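Local structure of glutathione S-transferase (Bombyx mori, 3AY8) at residues D82-P87 with A153-I158; A94-R99 with T157-S162. The protein probably acts as a glutathione transferase, a homodimeric cytosolic enzyme of the silkworm that transfers glutathione to other molecules. All coordinates share one frame; numbering follows the deposited sequence. Where two conformers were deposited one is given.

Contact 1 (D82-P87 with A153-I158)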
loop_
_atom_site.group_PDB
_atom_site.type_symbol
_atom_site.label_atom_id
_atom_site.label_comp_id
_atom_site.label_asym_id
_atom_site.label_seq_id
_atom_site.Cartn_x
_atom_site.Cartn_y
_atom_site.Cartn_z
ATOM N N ASP A 82 -23.212 1.939 10.417
ATOM C CA ASP A 82 -22.614 2.462 11.648
ATOM C C ASP A 82 -21.142 2.774 11.338
ATOM O O ASP A 82 -20.746 2.814 10.164
ATOM C CB ASP A 82 -22.726 1.438 12.788
ATOM C CG ASP A 82 -22.075 0.108 12.443
ATOM O OD1 ASP A 82 -22.208 -0.342 11.285
ATOM O OD2 ASP A 82 -21.429 -0.497 13.330
ATOM N N ASP A 83 -20.376 2.917 12.422
ATOM C CA ASP A 83 -18.996 3.370 12.424
ATOM C C ASP A 83 -18.017 2.200 12.574
ATOM O O ASP A 83 -16.875 2.284 12.123
ATOM C CB ASP A 83 -18.801 4.336 13.596
ATOM C CG ASP A 83 -17.747 5.379 13.321
ATOM O OD1 ASP A 83 -17.584 5.738 12.142
ATOM O OD2 ASP A 83 -17.085 5.841 14.276
ATOM N N GLN A 84 -18.475 1.118 13.201
ATOM C CA GLN A 84 -17.606 0.003 13.598
ATOM C C GLN A 84 -16.515 -0.337 12.588
ATOM O O GLN A 84 -15.346 -0.457 12.946
ATOM C CB GLN A 84 -18.430 -1.270 13.876
ATOM C CG GLN A 84 -17.661 -2.333 14.645
ATOM C CD GLN A 84 -18.016 -3.763 14.242
ATOM O OE1 GLN A 84 -17.154 -4.513 13.792
ATOM N NE2 GLN A 84 -19.282 -4.143 14.413
ATOM N N TRP A 85 -16.915 -0.502 11.334
ATOM C CA TRP A 85 -16.051 -1.088 10.296
ATOM C C TRP A 85 -14.928 -0.164 9.825
ATOM O O TRP A 85 -13.871 -0.630 9.427
ATOM C CB TRP A 85 -16.877 -1.645 9.135
ATOM C CG TRP A 85 -17.694 -2.854 9.541
ATOM C CD1 TRP A 85 -19.025 -2.871 9.870
ATOM C CD2 TRP A 85 -17.232 -4.206 9.677
ATOM N NE1 TRP A 85 -19.419 -4.143 10.193
ATOM C CE2 TRP A 85 -18.341 -4.985 10.087
ATOM C CE3 TRP A 85 -15.991 -4.835 9.500
ATOM C CZ2 TRP A 85 -18.247 -6.369 10.308
ATOM C CZ3 TRP A 85 -15.897 -6.211 9.724
ATOM C CH2 TRP A 85 -17.018 -6.961 10.128
ATOM N N TYR A 86 -15.163 1.143 9.898
ATOM C CA TYR A 86 -14.163 2.149 9.531
ATOM C C TYR A 86 -14.444 3.397 10.370
ATOM O O TYR A 86 -15.133 4.297 9.911
ATOM C CB TYR A 86 -14.263 2.461 8.037
ATOM C CG TYR A 86 -13.114 3.256 7.441
ATOM C CD1 TYR A 86 -11.785 2.998 7.805
ATOM C CD2 TYR A 86 -13.355 4.237 6.488
ATOM C CE1 TYR A 86 -10.735 3.719 7.249
ATOM C CE2 TYR A 86 -12.308 4.968 5.922
ATOM C CZ TYR A 86 -11.002 4.697 6.308
ATOM O OH TYR A 86 -9.964 5.407 5.751
ATOM N N PRO A 87 -13.927 3.437 11.613
ATOM C CA PRO A 87 -14.317 4.518 12.545
ATOM C C PRO A 87 -13.989 5.918 12.043
ATOM O O PRO A 87 -12.938 6.132 11.419
ATOM C CB PRO A 87 -13.539 4.196 13.821
ATOM C CG PRO A 87 -13.330 2.705 13.764
ATOM C CD PRO A 87 -13.103 2.414 12.279
ATOM N N ALA A 153 -8.214 -3.040 16.357
ATOM C CA ALA A 153 -9.126 -2.700 17.448
ATOM C C ALA A 153 -9.578 -3.983 18.119
ATOM O O ALA A 153 -9.237 -5.086 17.672
ATOM C CB ALA A 153 -10.343 -1.921 16.926
ATOM N N ASP A 154 -10.365 -3.845 19.182
ATOM C CA ASP A 154 -10.954 -5.027 19.800
ATOM C C ASP A 154 -12.268 -5.441 19.125
ATOM O O ASP A 154 -12.923 -6.382 19.566
ATOM C CB ASP A 154 -11.104 -4.838 21.310
ATOM C CG ASP A 154 -9.806 -5.091 22.058
ATOM O OD1 ASP A 154 -9.152 -6.134 21.827
ATOM O OD2 ASP A 154 -9.436 -4.241 22.892
ATOM N N HIS A 155 -12.628 -4.738 18.050
ATOM C CA HIS A 155 -13.721 -5.132 17.149
ATOM C C HIS A 155 -13.200 -5.216 15.704
ATOM O O HIS A 155 -12.194 -4.580 15.379
ATOM C CB HIS A 155 -14.894 -4.141 17.233
ATOM C CG HIS A 155 -14.512 -2.714 16.973
ATOM N ND1 HIS A 155 -14.542 -2.149 15.714
ATOM C CD2 HIS A 155 -14.114 -1.729 17.816
ATOM C CE1 HIS A 155 -14.168 -0.882 15.791
ATOM N NE2 HIS A 155 -13.907 -0.601 17.056
ATOM N N PRO A 156 -13.868 -6.009 14.844
ATOM C CA PRO A 156 -13.358 -6.169 13.476
ATOM C C PRO A 156 -13.542 -4.899 12.640
ATOM O O PRO A 156 -14.470 -4.135 12.877
ATOM C CB PRO A 156 -14.168 -7.343 12.910
ATOM C CG PRO A 156 -15.387 -7.454 13.780
ATOM C CD PRO A 156 -15.035 -6.872 15.121
ATOM N N THR A 157 -12.627 -4.655 11.705
ATOM C CA THR A 157 -12.708 -3.475 10.844
ATOM C C THR A 157 -12.402 -3.934 9.428
ATOM O O THR A 157 -12.086 -5.114 9.222
ATOM C CB THR A 157 -11.704 -2.375 11.272
ATOM O OG1 THR A 157 -10.365 -2.892 11.208
ATOM C CG2 THR A 157 -11.989 -1.884 12.718
ATOM N N ILE A 158 -12.498 -3.028 8.454
ATOM C CA ILE A 158 -12.055 -3.346 7.101
ATOM C C ILE A 158 -10.560 -3.695 7.019
ATOM O O ILE A 158 -10.128 -4.286 6.036
ATOM C CB ILE A 158 -12.411 -2.250 6.045
ATOM C CG1 ILE A 158 -11.709 -0.924 6.342
ATOM C CG2 ILE A 158 -13.934 -2.075 5.914
ATOM C CD1 ILE A 158 -11.880 0.099 5.203
#
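Ile158 sets CG1 between its backbone N and carbonyl carbon (chi1 63°), and Tyr86 swings CG anti to its own N (chi1 -167°); with Ile158 extended beyond CG1, these torsions carry CD1 over one face of the Tyr86 ring. Ile158 CD1 sits 4.2 Å from the centroid of the Tyr86 ring, a CH-pi contact; an apolar chain ending in a methyl can rest over the ring face in this buried place, while the Tyr86 hydroxyl turns to Asn97 OD1. Trp85, inside the type I turn from Asp83 to Tyr86, offers its backbone carbonyl next door: Ile158 N donates to Trp85 O at 2.9 Å, nearly straight (164°) and in the carbonyl plane. Thr157 CB also presses on Trp85 O, at 3.3 Å. The far rim of the indole's benzo ring, at Trp85 CZ3, meets Pro156 CB obliquely at 3.8 Å; two rigid rings suit such a fixed apolar contact. Farther out, the ring edge of His155 faces the Gln84 carbonyl, His155 CE1 3.1 Å from Gln84 O. Because Ile158 N belongs to the first turn of helix 158-173, where amides lack a carbonyl one turn back, the loop supplies the missing acceptor, and the helix start may in turn polarise that carbonyl.

Contact 2 (A94-R99 with T157-S162)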
loop_
_atom_site.group_PDB
_atom_site.type_symbol
_atom_site.label_atom_id
_atom_site.label_comp_id
_atom_site.label_asym_id
_atom_site.label_seq_id
_atom_site.Cartn_x
_atom_site.Cartn_y
_atom_site.Cartn_z
ATOM N N ALA A 94 -6.885 6.386 11.601
ATOM C CA ALA A 94 -5.458 6.321 11.259
ATOM C C ALA A 94 -4.862 4.937 11.501
ATOM O O ALA A 94 -4.051 4.457 10.709
ATOM C CB ALA A 94 -4.678 7.383 12.026
ATOM N N VAL A 95 -5.291 4.281 12.572
ATOM C CA VAL A 95 -4.827 2.937 12.854
ATOM C C VAL A 95 -5.336 1.933 11.819
ATOM O O VAL A 95 -4.577 1.086 11.359
ATOM C CB VAL A 95 -5.133 2.498 14.311
ATOM C CG1 VAL A 95 -4.619 1.095 14.567
ATOM C CG2 VAL A 95 -4.447 3.472 15.306
ATOM N N VAL A 96 -6.606 2.029 11.442
ATOM C CA VAL A 96 -7.131 1.167 10.377
ATOM C C VAL A 96 -6.389 1.443 9.052
ATOM O O VAL A 96 -6.003 0.515 8.360
ATOM C CB VAL A 96 -8.656 1.345 10.194
ATOM C CG1 VAL A 96 -9.145 0.600 8.952
ATOM C CG2 VAL A 96 -9.408 0.873 11.446
ATOM N N ASN A 97 -6.186 2.716 8.713
ATOM C CA ASN A 97 -5.468 3.072 7.479
ATOM C C ASN A 97 -4.063 2.484 7.499
ATOM O O ASN A 97 -3.581 1.926 6.502
ATOM C CB ASN A 97 -5.383 4.589 7.309
ATOM C CG ASN A 97 -6.697 5.213 6.844
ATOM O OD1 ASN A 97 -7.608 4.524 6.357
ATOM N ND2 ASN A 97 -6.796 6.528 6.991
ATOM N N GLN A 98 -3.446 2.600 8.668
ATOM C CA GLN A 98 -2.107 2.076 8.916
ATOM C C GLN A 98 -2.046 0.577 8.621
ATOM O O GLN A 98 -1.162 0.131 7.881
ATOM C CB GLN A 98 -1.678 2.371 10.359
ATOM C CG GLN A 98 -0.236 2.063 10.701
ATOM C CD GLN A 98 -0.029 1.927 12.207
ATOM O OE1 GLN A 98 -0.467 0.950 12.830
ATOM N NE2 GLN A 98 0.616 2.908 12.795
ATOM N N ARG A 99 -2.986 -0.202 9.176
ATOM C CA ARG A 99 -3.010 -1.641 8.903
ATOM C C ARG A 99 -3.296 -1.936 7.423
ATOM O O ARG A 99 -2.769 -2.901 6.875
ATOM C CB ARG A 99 -4.028 -2.390 9.793
ATOM C CG ARG A 99 -3.921 -2.114 11.288
ATOM C CD ARG A 99 -2.562 -2.359 11.901
ATOM N NE ARG A 99 -2.694 -2.645 13.334
ATOM C CZ ARG A 99 -1.896 -2.184 14.293
ATOM N NH1 ARG A 99 -0.885 -1.389 14.009
ATOM N NH2 ARG A 99 -2.115 -2.531 15.553
ATOM N N THR A 157 -12.627 -4.655 11.705
ATOM C CA THR A 157 -12.708 -3.475 10.844
ATOM C C THR A 157 -12.402 -3.934 9.428
ATOM O O THR A 157 -12.086 -5.114 9.222
ATOM C CB THR A 157 -11.704 -2.375 11.272
ATOM O OG1 THR A 157 -10.365 -2.892 11.208
ATOM C CG2 THR A 157 -11.989 -1.884 12.718
ATOM N N ILE A 158 -12.498 -3.028 8.454
ATOM C CA ILE A 158 -12.055 -3.346 7.101
ATOM C C ILE A 158 -10.560 -3.695 7.019
ATOM O O ILE A 158 -10.128 -4.286 6.036
ATOM C CB ILE A 158 -12.411 -2.250 6.045
ATOM C CG1 ILE A 158 -11.709 -0.924 6.342
ATOM C CG2 ILE A 158 -13.934 -2.075 5.914
ATOM C CD1 ILE A 158 -11.880 0.099 5.203
ATOM N N ALA A 159 -9.771 -3.320 8.024
ATOM C CA ALA A 159 -8.367 -3.782 8.067
ATOM C C ALA A 159 -8.319 -5.321 8.213
ATOM O O ALA A 159 -7.482 -5.990 7.606
ATOM C CB ALA A 159 -7.608 -3.099 9.188
ATOM N N ASP A 160 -9.253 -5.885 8.971
ATOM C CA ASP A 160 -9.333 -7.355 9.094
ATOM C C ASP A 160 -9.777 -8.042 7.818
ATOM O O ASP A 160 -9.242 -9.084 7.482
ATOM C CB ASP A 160 -10.238 -7.780 10.249
ATOM C CG ASP A 160 -9.770 -7.232 11.576
ATOM O OD1 ASP A 160 -8.823 -7.817 12.160
ATOM O OD2 ASP A 160 -10.354 -6.228 12.027
ATOM N N THR A 161 -10.753 -7.479 7.108
ATOM C CA THR A 161 -11.184 -8.097 5.851
ATOM C C THR A 161 -10.048 -8.144 4.814
ATOM O O THR A 161 -9.846 -9.167 4.169
ATOM C CB THR A 161 -12.475 -7.470 5.292
ATOM O OG1 THR A 161 -12.372 -6.048 5.316
ATOM C CG2 THR A 161 -13.686 -7.895 6.159
ATOM N N SER A 162 -9.284 -7.054 4.688
ATOM C CA SER A 162 -8.164 -7.015 3.739
ATOM C C SER A 162 -7.030 -7.964 4.140
ATOM O O SER A 162 -6.524 -8.733 3.317
ATOM C CB SER A 162 -7.630 -5.580 3.607
ATOM O OG SER A 162 -8.546 -4.776 2.864
#
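The carbonyl oxygen of Ile158, a residue whose side chain packs on Val96, is gripped by two donors: Ser162 N at 3.2 Å from Ile158 O, the ordinary helical bond, and Thr161 OG1 at 2.9 Å from Ile158 O. Both come from the same face of the carbonyl plane, the hydroxyl well to the side of the C=O direction (102°). A threonine can thus bury its polar atom inside its own helix. At the same helix start, Thr157, the N-cap, and Asp160 form a capping box: Ala159 N donates to Thr157 OG1 at 3.3 Å, and Thr157 N to the anti lone pair of Asp160 OD2 at 2.8 Å. A Ser/Thr-x-x-Asp box of this kind opens the corresponding core helix in glutathione transferases. Asp160 OD1 receives Val151 N and Trp186 NE1, so both carboxylate oxygens are used. Segment 94-99 of helix 90-120 runs alongside, its axis 9.1 Å from that of 158-162 and nearly parallel (8°). Val96 wedges into the start of the neighbour: CG1, anti to the backbone N, lies 4.0 Å from Ala159 CB and meets Ile158 CG1 crosswise, while CG2 comes tip to tip with Thr157. Alanine is small enough to let the backbones close in, and Arg99 CB reaches Ala159 CB at 3.7 Å. Beyond that methylene the arginine turns away, its NE bonding Val151 O and its guanidinium making a cation-pi contact with Phe144.

In the fold
Contacts 1 and 2 lie with their centres about 8 Å apart and share Thr157 and Ile158, where helix 158-173 begins. Along the chain come first the loop 82-87, which leads from the thioredoxin-like N-terminal domain toward the helical one, then 94-99 on helix 90-120, and finally 153-162. The start of helix 158-173 thus meets both the interdomain connection and the first long helix of the C-terminal domain. Tyr86 ties the two contacts directly: its OH is probably hydrogen-bonded to Asn97 OD1, 2.6 Å from Tyr86 OH, and its ring packs on Val96. On helix 90-120, Ala94 packs on Leu65 and Val95 on Phe63 of the second subunit, so this region also borders the dimer interface.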